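Local coordinates for protein RmpA (Streptococcus mutans, PDB 3BJV) that probably relays phosphoryl groups as the IIA component of a phosphoenolpyruvate-dependent phosphotransferase system involved in ascorbate transport, at residues Tyr54-Ile59 and Phe91-Glu96; Ala65-Arg70 and Leu100-Ala105. All coordinates share one frame; numbering follows the deposited sequence.

Overall arrangement
The two contacts share the chain around strand 63-65 and strand 96-104. Interaction 1 (54-59 with 91-96) joins the loop before strand 63-65 to the turn between strands 88-90 and 96-104. It is partly buried, its centre about 14 Å from the centre of the chain, and is made by side chains alone, with no hydrogen bond crossing. Interaction 2 (65-70 with 100-105) joins the run after strand 63-65 to strand 96-104 near the centre of the chain; all its touching residues are buried, and backbone hydrogen bonds add to the apolar contacts. The two touch directly: the OH of Y57 reaches the carbonyl O of H68, the backbone O of Y58 meets the N of M66, and the Y58 ring packs on A65.

Interaction 1: residues Tyr54-Ile59 and Phe91-Glu96; sequences YGPYYI and FTDGKE
P56 and I59 close over the turn at the end of the hairpin, with F91 reaching in to meet both. The proline ring slides along D93, its CG 3.4 Å from D93 OD2, while its CD lies 3.6 Å from T92 OG1. CG of P56 also comes within 3.9 Å of F91 CB. Beside it, on the same side of the F91 ring, I59 sends CD1 obliquely to the aromatic ring, 3.8 Å from F91 CG; its CG2, anti to the backbone N, rests 3.8 Å from K95 CD, the two side chains sliding past each other in opposite directions. The far end of F91 meets Y58 at the edges of both rings, where F91 CE2 comes 3.5 Å from Y58 OH, the two side chains crossing at about a right angle.

What positions the hairpin side is a type I turn from F91 to G94, in which G94 N bonds F91 O. D93 tightens it as an Asx turn: with CG between the backbone N and the carbonyl carbon (chi1 53°), OD1 accepts from K95 N at 3.2 Å, the donor standing above the carboxylate plane. On the loop side, G55 leaves helix 42-54 with positive phi, and Y58 OH is tied to T51 OG1 of that helix. Farther out, F91 packs on W22 and V26 of helix 22-36 and, like I59, on V97.

No hydrogen bond spans the two segments, so the loop and turn are joined by apolar surface and by aliphatic carbons lying against the carboxylate. Two of the polar atoms bond elsewhere: D93 OD1 inside its own turn, Y58 OH on the helix. The contact therefore rests on van der Waals fit, while the turn and the loop are each held by bonds to their own surroundings.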
ATOM      1  N   TYR A  54       5.941 -15.704  -8.655  1.00 18.54           N
ATOM      2  CA  TYR A  54       5.748 -15.324  -7.250  1.00 19.39           C
ATOM      3  C   TYR A  54       4.339 -15.543  -6.762  1.00 19.32           C
ATOM      4  O   TYR A  54       4.109 -15.503  -5.575  1.00 21.14           O
ATOM      5  CB  TYR A  54       6.140 -13.861  -7.025  1.00 19.87           C
ATOM      6  CG  TYR A  54       7.633 -13.609  -6.920  1.00 19.28           C
ATOM      7  CD1 TYR A  54       8.278 -13.752  -5.689  1.00 21.11           C
ATOM      8  CD2 TYR A  54       8.397 -13.199  -8.033  1.00 15.38           C
ATOM      9  CE1 TYR A  54       9.653 -13.524  -5.558  1.00 20.24           C
ATOM     10  CE2 TYR A  54       9.772 -12.976  -7.924  1.00 16.51           C
ATOM     11  CZ  TYR A  54      10.386 -13.142  -6.665  1.00 20.37           C
ATOM     12  OH  TYR A  54      11.732 -12.931  -6.451  1.00 22.54           O
ATOM     13  N   GLY A  55       3.399 -15.788  -7.669  1.00 18.75           N
ATOM     14  CA  GLY A  55       1.969 -15.648  -7.369  1.00 17.04           C
ATOM     15  C   GLY A  55       1.501 -14.190  -7.487  1.00 15.85           C
ATOM     16  O   GLY A  55       2.303 -13.274  -7.556  1.00 14.45           O
ATOM     17  N   PRO A  56       0.184 -13.973  -7.489  1.00 15.38           N
ATOM     18  CA  PRO A  56      -0.355 -12.609  -7.545  1.00 14.58           C
ATOM     19  C   PRO A  56       0.154 -11.853  -6.346  1.00 13.86           C
ATOM     20  O   PRO A  56       0.024 -12.323  -5.246  1.00 14.63           O
ATOM     21  CB  PRO A  56      -1.878 -12.812  -7.390  1.00 15.12           C
ATOM     22  CG  PRO A  56      -2.156 -14.261  -7.764  1.00 14.75           C
ATOM     23  CD  PRO A  56      -0.865 -15.013  -7.397  1.00 15.79           C
ATOM     24  N   TYR A  57       0.757 -10.703  -6.532  1.00 13.20           N
ATOM     25  CA  TYR A  57       1.203  -9.911  -5.382  1.00 12.90           C
ATOM     26  C   TYR A  57       0.396  -8.590  -5.333  1.00 11.64           C
ATOM     27  O   TYR A  57       0.870  -7.601  -4.796  1.00 11.29           O
ATOM     28  CB  TYR A  57       2.753  -9.677  -5.421  1.00 13.28           C
ATOM     29  CG  TYR A  57       3.244  -9.267  -6.803  1.00 14.12           C
ATOM     30  CD1 TYR A  57       3.444  -7.920  -7.135  1.00 10.86           C
ATOM     31  CD2 TYR A  57       3.416 -10.237  -7.816  1.00 14.70           C
ATOM     32  CE1 TYR A  57       3.870  -7.548  -8.423  1.00  8.04           C
ATOM     33  CE2 TYR A  57       3.793  -9.864  -9.102  1.00 14.43           C
ATOM     34  CZ  TYR A  57       4.018  -8.511  -9.392  1.00 12.50           C
ATOM     35  OH  TYR A  57       4.359  -8.175 -10.682  1.00 13.20           O
ATOM     36  N   TYR A  58      -0.835  -8.576  -5.869  1.00 11.36           N
ATOM     37  CA  TYR A  58      -1.547  -7.285  -6.051  1.00 11.31           C
ATOM     38  C   TYR A  58      -3.046  -7.385  -5.935  1.00 11.80           C
ATOM     39  O   TYR A  58      -3.784  -6.536  -6.379  1.00 12.26           O
ATOM     40  CB  TYR A  58      -1.148  -6.663  -7.382  1.00 10.47           C
ATOM     41  CG  TYR A  58      -1.074  -7.697  -8.520  1.00 10.80           C
ATOM     42  CD1 TYR A  58      -2.254  -8.253  -9.101  1.00  9.19           C
ATOM     43  CD2 TYR A  58       0.153  -8.106  -9.021  1.00  8.04           C
ATOM     44  CE1 TYR A  58      -2.189  -9.184 -10.159  1.00  8.25           C
ATOM     45  CE2 TYR A  58       0.227  -9.042 -10.066  1.00 12.33           C
ATOM     46  CZ  TYR A  58      -0.927  -9.579 -10.629  1.00 12.10           C
ATOM     47  OH  TYR A  58      -0.789 -10.519 -11.655  1.00 11.80           O
ATOM     48  N   ILE A  59      -3.523  -8.429  -5.310  1.00 13.58           N
ATOM     49  CA  ILE A  59      -4.945  -8.582  -5.154  1.00 14.34           C
ATOM     50  C   ILE A  59      -5.255  -8.076  -3.760  1.00 15.94           C
ATOM     51  O   ILE A  59      -5.308  -8.864  -2.828  1.00 15.20           O
ATOM     52  CB  ILE A  59      -5.386 -10.068  -5.411  1.00 14.00           C
ATOM     53  CG1 ILE A  59      -5.054 -10.463  -6.869  1.00 14.91           C
ATOM     54  CG2 ILE A  59      -6.871 -10.234  -5.143  1.00 14.71           C
ATOM     55  CD1 ILE A  59      -5.266 -11.870  -7.247  1.00 14.47           C
ATOM     56  N   PHE A  91      -7.394 -16.036 -10.524  1.00 15.88           N
ATOM     57  CA  PHE A  91      -5.916 -15.993 -10.497  1.00 19.21           C
ATOM     58  C   PHE A  91      -5.287 -17.267  -9.889  1.00 21.17           C
ATOM     59  O   PHE A  91      -6.003 -18.117  -9.361  1.00 23.05           O
ATOM     60  CB  PHE A  91      -5.418 -14.725  -9.783  1.00 18.34           C
ATOM     61  CG  PHE A  91      -5.351 -13.519 -10.682  1.00 17.84           C
ATOM     62  CD1 PHE A  91      -6.519 -12.924 -11.175  1.00 17.28           C
ATOM     63  CD2 PHE A  91      -4.120 -13.003 -11.082  1.00 15.81           C
ATOM     64  CE1 PHE A  91      -6.450 -11.800 -12.039  1.00 18.13           C
ATOM     65  CE2 PHE A  91      -4.040 -11.888 -11.918  1.00 15.27           C
ATOM     66  CZ  PHE A  91      -5.204 -11.283 -12.405  1.00 14.78           C
ATOM     67  N   THR A  92      -3.968 -17.416  -9.955  1.00 23.36           N
ATOM     68  CA  THR A  92      -3.335 -18.718  -9.612  1.00 24.96           C
ATOM     69  C   THR A  92      -3.504 -19.136  -8.142  1.00 26.06           C
ATOM     70  O   THR A  92      -3.443 -20.340  -7.844  1.00 27.42           O
ATOM     71  CB  THR A  92      -1.828 -18.847 -10.057  1.00 25.19           C
ATOM     72  OG1 THR A  92      -1.118 -17.614  -9.833  1.00 26.01           O
ATOM     73  CG2 THR A  92      -1.724 -19.200 -11.517  1.00 24.39           C
ATOM     74  N   ASP A  93      -3.747 -18.171  -7.247  1.00 26.24           N
ATOM     75  CA  ASP A  93      -3.926 -18.445  -5.801  1.00 26.77           C
ATOM     76  C   ASP A  93      -5.371 -18.765  -5.371  1.00 26.03           C
ATOM     77  O   ASP A  93      -5.679 -18.735  -4.156  1.00 25.90           O
ATOM     78  CB  ASP A  93      -3.393 -17.268  -4.954  1.00 27.12           C
ATOM     79  CG  ASP A  93      -3.987 -15.945  -5.367  1.00 30.03           C
ATOM     80  OD1 ASP A  93      -4.858 -15.934  -6.276  1.00 34.44           O
ATOM     81  OD2 ASP A  93      -3.591 -14.907  -4.794  1.00 34.16           O
ATOM     82  N   GLY A  94      -6.234 -19.011  -6.368  1.00 25.34           N
ATOM     83  CA  GLY A  94      -7.679 -19.238  -6.185  1.00 24.25           C
ATOM     84  C   GLY A  94      -8.524 -17.980  -6.080  1.00 24.08           C
ATOM     85  O   GLY A  94      -9.713 -18.045  -5.830  1.00 23.53           O
ATOM     86  N   LYS A  95      -7.913 -16.812  -6.240  1.00 24.08           N
ATOM     87  CA  LYS A  95      -8.650 -15.564  -6.030  1.00 23.89           C
ATOM     88  C   LYS A  95      -9.383 -15.099  -7.293  1.00 22.26           C
ATOM     89  O   LYS A  95      -8.844 -15.119  -8.408  1.00 21.63           O
ATOM     90  CB  LYS A  95      -7.724 -14.504  -5.469  1.00 23.60           C
ATOM     91  CG  LYS A  95      -7.451 -14.670  -3.985  1.00 26.09           C
ATOM     92  CD  LYS A  95      -6.446 -13.617  -3.448  1.00 28.03           C
ATOM     93  CE  LYS A  95      -6.882 -13.029  -2.065  1.00 36.39           C
ATOM     94  NZ  LYS A  95      -8.266 -12.307  -2.057  1.00 37.32           N
ATOM     95  N   GLU A  96     -10.650 -14.748  -7.123  1.00 21.67           N
ATOM     96  CA  GLU A  96     -11.454 -14.231  -8.232  1.00 21.06           C
ATOM     97  C   GLU A  96     -11.353 -12.707  -8.404  1.00 19.40           C
ATOM     98  O   GLU A  96     -11.268 -11.979  -7.407  1.00 20.10           O
ATOM     99  CB  GLU A  96     -12.882 -14.703  -8.120  1.00 20.85           C
ATOM    100  CG  GLU A  96     -13.042 -16.111  -8.702  1.00 24.25           C
ATOM    101  CD  GLU A  96     -14.483 -16.603  -8.631  1.00 29.17           C
ATOM    102  OE1 GLU A  96     -15.136 -16.774  -9.706  1.00 32.63           O
ATOM    103  OE2 GLU A  96     -14.966 -16.780  -7.498  1.00 27.99           O
TER

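Interaction 2: residues Ala65-Arg70 and Leu100-Ala105; sequences AMPHAR and LLALAA
M66 and L103 lie side by side and point the same way, the methyl CE of M66 pressed tightly to L103 CD2 at 3.4 Å. They meet just beyond the parallel A65-L100 bridge of strands 63-65 and 96-104, where the chain leaving strand 63-65 still runs beside strand 96-104, in the middle layer of an alpha/beta three-layer sandwich. P67 and L100 cross at about a right angle, P67 CG 4.1 Å from L100 CD2, and both pack on S29 of helix 22-36. L103 and L101 instead touch helix 108-123, so the pair of strands is covered by helices on two sides.

H68 turns its CB toward L103, 4.1 Å from L103 CB, and with chi1 at 65° its ring swings back over its own segment. There ND1 donates to M66 O at 2.9 Å, close to the ring plane and nearly along the C=O axis, which fixes the rotation of the imidazole. Y57 meets that ring edge-to-face, H111 of the same chain meets it with planes about 45° apart, and T112 of the second subunit packs on it. In type 2 IIA domains the histidine of this Pro-His sequence accepts the phosphoryl group, so H68 is probably the acceptor.

L101 N reaches A65 O at 2.9 Å in a nearly straight bond, and L103 N reaches P67 O at 3.1 Å in a more bent one. Past H68 the segments separate, and a water spans the gap, donating to A69 O and accepting from A105 N at 3.0 Å.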
ATOM      1  N   ALA A  65      -7.721  -6.394  -8.555  1.00 11.26           N
ATOM      2  CA  ALA A  65      -6.290  -6.515  -8.692  1.00  9.65           C
ATOM      3  C   ALA A  65      -5.731  -5.155  -9.111  1.00  9.99           C
ATOM      4  O   ALA A  65      -6.365  -4.440  -9.884  1.00  8.95           O
ATOM      5  CB  ALA A  65      -5.965  -7.562  -9.745  1.00  9.21           C
ATOM      6  N   MET A  66      -4.553  -4.798  -8.596  1.00 10.23           N
ATOM      7  CA  MET A  66      -3.767  -3.681  -9.136  1.00 13.10           C
ATOM      8  C   MET A  66      -2.464  -4.161  -9.781  1.00 10.50           C
ATOM      9  O   MET A  66      -1.394  -3.982  -9.213  1.00 10.16           O
ATOM     10  CB  MET A  66      -3.486  -2.605  -8.072  1.00 11.97           C
ATOM     11  CG  MET A  66      -3.329  -3.162  -6.734  1.00 16.35           C
ATOM     12  SD  MET A  66      -2.747  -1.960  -5.548  1.00 22.64           S
ATOM     13  CE  MET A  66      -1.006  -1.809  -6.093  1.00 20.34           C
ATOM     14  N   PRO A  67      -2.544  -4.757 -10.991  1.00  9.74           N
ATOM     15  CA  PRO A  67      -1.350  -5.353 -11.617  1.00  8.67           C
ATOM     16  C   PRO A  67      -0.239  -4.295 -11.847  1.00  8.02           C
ATOM     17  O   PRO A  67      -0.530  -3.173 -12.315  1.00  7.63           O
ATOM     18  CB  PRO A  67      -1.867  -5.853 -12.970  1.00  9.04           C
ATOM     19  CG  PRO A  67      -3.350  -5.718 -12.947  1.00  8.90           C
ATOM     20  CD  PRO A  67      -3.725  -4.777 -11.872  1.00  9.70           C
ATOM     21  N   HIS A  68       0.985  -4.634 -11.468  1.00  6.81           N
ATOM     22  CA  HIS A  68       2.162  -3.775 -11.642  1.00  7.83           C
ATOM     23  C   HIS A  68       3.467  -4.592 -11.573  1.00  9.27           C
ATOM     24  O   HIS A  68       3.472  -5.785 -11.241  1.00  9.61           O
ATOM     25  CB  HIS A  68       2.219  -2.684 -10.588  1.00  6.80           C
ATOM     26  CG  HIS A  68       2.404  -3.207  -9.203  1.00  6.11           C
ATOM     27  ND1 HIS A  68       1.417  -3.891  -8.523  1.00  4.16           N
ATOM     28  CD2 HIS A  68       3.466  -3.159  -8.372  1.00  5.90           C
ATOM     29  CE1 HIS A  68       1.867  -4.254  -7.338  1.00  5.43           C
ATOM     30  NE2 HIS A  68       3.118  -3.839  -7.227  1.00  7.95           N
ATOM     31  N   ALA A  69       4.568  -3.934 -11.912  1.00 10.72           N
ATOM     32  CA  ALA A  69       5.900  -4.486 -11.810  1.00 11.55           C
ATOM     33  C   ALA A  69       6.795  -3.333 -11.296  1.00 13.50           C
ATOM     34  O   ALA A  69       6.310  -2.222 -11.089  1.00 12.07           O
ATOM     35  CB  ALA A  69       6.344  -4.972 -13.166  1.00 10.64           C
ATOM     36  N   ARG A  70       8.088  -3.610 -11.088  1.00 15.44           N
ATOM     37  CA  ARG A  70       9.087  -2.601 -10.662  1.00 18.93           C
ATOM     38  C   ARG A  70       9.144  -1.491 -11.720  1.00 16.53           C
ATOM     39  O   ARG A  70       8.897  -1.786 -12.866  1.00 16.80           O
ATOM     40  CB  ARG A  70      10.505  -3.236 -10.555  1.00 18.44           C
ATOM     41  CG  ARG A  70      10.609  -4.531  -9.717  1.00 24.12           C
ATOM     42  CD  ARG A  70      12.086  -4.908  -9.409  1.00 25.62           C
ATOM     43  NE  ARG A  70      12.934  -5.167 -10.599  1.00 39.81           N
ATOM     44  CZ  ARG A  70      14.280  -5.320 -10.561  1.00 44.44           C
ATOM     45  NH1 ARG A  70      14.944  -5.249  -9.391  1.00 45.14           N
ATOM     46  NH2 ARG A  70      14.981  -5.546 -11.687  1.00 42.41           N
ATOM     47  N   LEU A 100      -9.837  -4.516 -12.678  1.00 11.08           N
ATOM     48  CA  LEU A 100      -8.382  -4.376 -12.710  1.00 10.98           C
ATOM     49  C   LEU A 100      -7.949  -2.919 -12.852  1.00 10.52           C
ATOM     50  O   LEU A 100      -8.365  -2.208 -13.769  1.00 11.66           O
ATOM     51  CB  LEU A 100      -7.713  -5.292 -13.759  1.00 10.62           C
ATOM     52  CG  LEU A 100      -8.086  -6.750 -13.643  1.00  9.89           C
ATOM     53  CD1 LEU A 100      -9.082  -7.100 -14.737  1.00  9.96           C
ATOM     54  CD2 LEU A 100      -6.847  -7.585 -13.802  1.00  9.80           C
ATOM     55  N   LEU A 101      -7.158  -2.473 -11.890  1.00  9.95           N
ATOM     56  CA  LEU A 101      -6.602  -1.158 -11.918  1.00  9.60           C
ATOM     57  C   LEU A 101      -5.059  -1.293 -11.990  1.00 10.53           C
ATOM     58  O   LEU A 101      -4.400  -1.524 -10.971  1.00 10.24           O
ATOM     59  CB  LEU A 101      -7.087  -0.349 -10.716  1.00  8.68           C
ATOM     60  CG  LEU A 101      -7.212   1.176 -10.877  1.00  7.39           C
ATOM     61  CD1 LEU A 101      -8.078   1.757  -9.721  1.00  8.89           C
ATOM     62  CD2 LEU A 101      -5.820   1.822 -10.889  1.00  2.00           C
ATOM     63  N   ALA A 102      -4.526  -1.226 -13.210  1.00  9.97           N
ATOM     64  CA  ALA A 102      -3.089  -1.312 -13.446  1.00 10.22           C
ATOM     65  C   ALA A 102      -2.417  -0.019 -13.057  1.00 10.67           C
ATOM     66  O   ALA A 102      -2.956   1.067 -13.207  1.00 11.84           O
ATOM     67  CB  ALA A 102      -2.799  -1.612 -14.844  1.00  9.43           C
ATOM     68  N   LEU A 103      -1.205  -0.152 -12.582  1.00 11.16           N
ATOM     69  CA  LEU A 103      -0.541   0.908 -11.910  1.00 11.14           C
ATOM     70  C   LEU A 103       0.806   1.010 -12.581  1.00 10.66           C
ATOM     71  O   LEU A 103       1.514  -0.019 -12.668  1.00 11.27           O
ATOM     72  CB  LEU A 103      -0.375   0.439 -10.442  1.00 11.79           C
ATOM     73  CG  LEU A 103       0.568   1.081  -9.412  1.00 13.14           C
ATOM     74  CD1 LEU A 103       0.649   2.629  -9.642  1.00 14.56           C
ATOM     75  CD2 LEU A 103       0.006   0.763  -8.022  1.00 10.39           C
ATOM     76  N   ALA A 104       1.187   2.208 -13.032  1.00  9.31           N
ATOM     77  CA  ALA A 104       2.600   2.486 -13.353  1.00  8.76           C
ATOM     78  C   ALA A 104       3.192   3.593 -12.492  1.00  9.38           C
ATOM     79  O   ALA A 104       2.793   4.768 -12.656  1.00 10.28           O
ATOM     80  CB  ALA A 104       2.773   2.833 -14.838  1.00  8.29           C
ATOM     81  N   ALA A 105       4.151   3.238 -11.625  1.00  9.23           N
ATOM     82  CA  ALA A 105       4.827   4.180 -10.725  1.00 11.43           C
ATOM     83  C   ALA A 105       6.319   4.316 -11.032  1.00 12.30           C
ATOM     84  O   ALA A 105       7.010   3.320 -11.238  1.00 13.54           O
ATOM     85  CB  ALA A 105       4.639   3.764  -9.226  1.00 11.50           C
TER
HETATM   86  O   HOH W   1       5.544   0.596 -11.076  1.00 11.04           O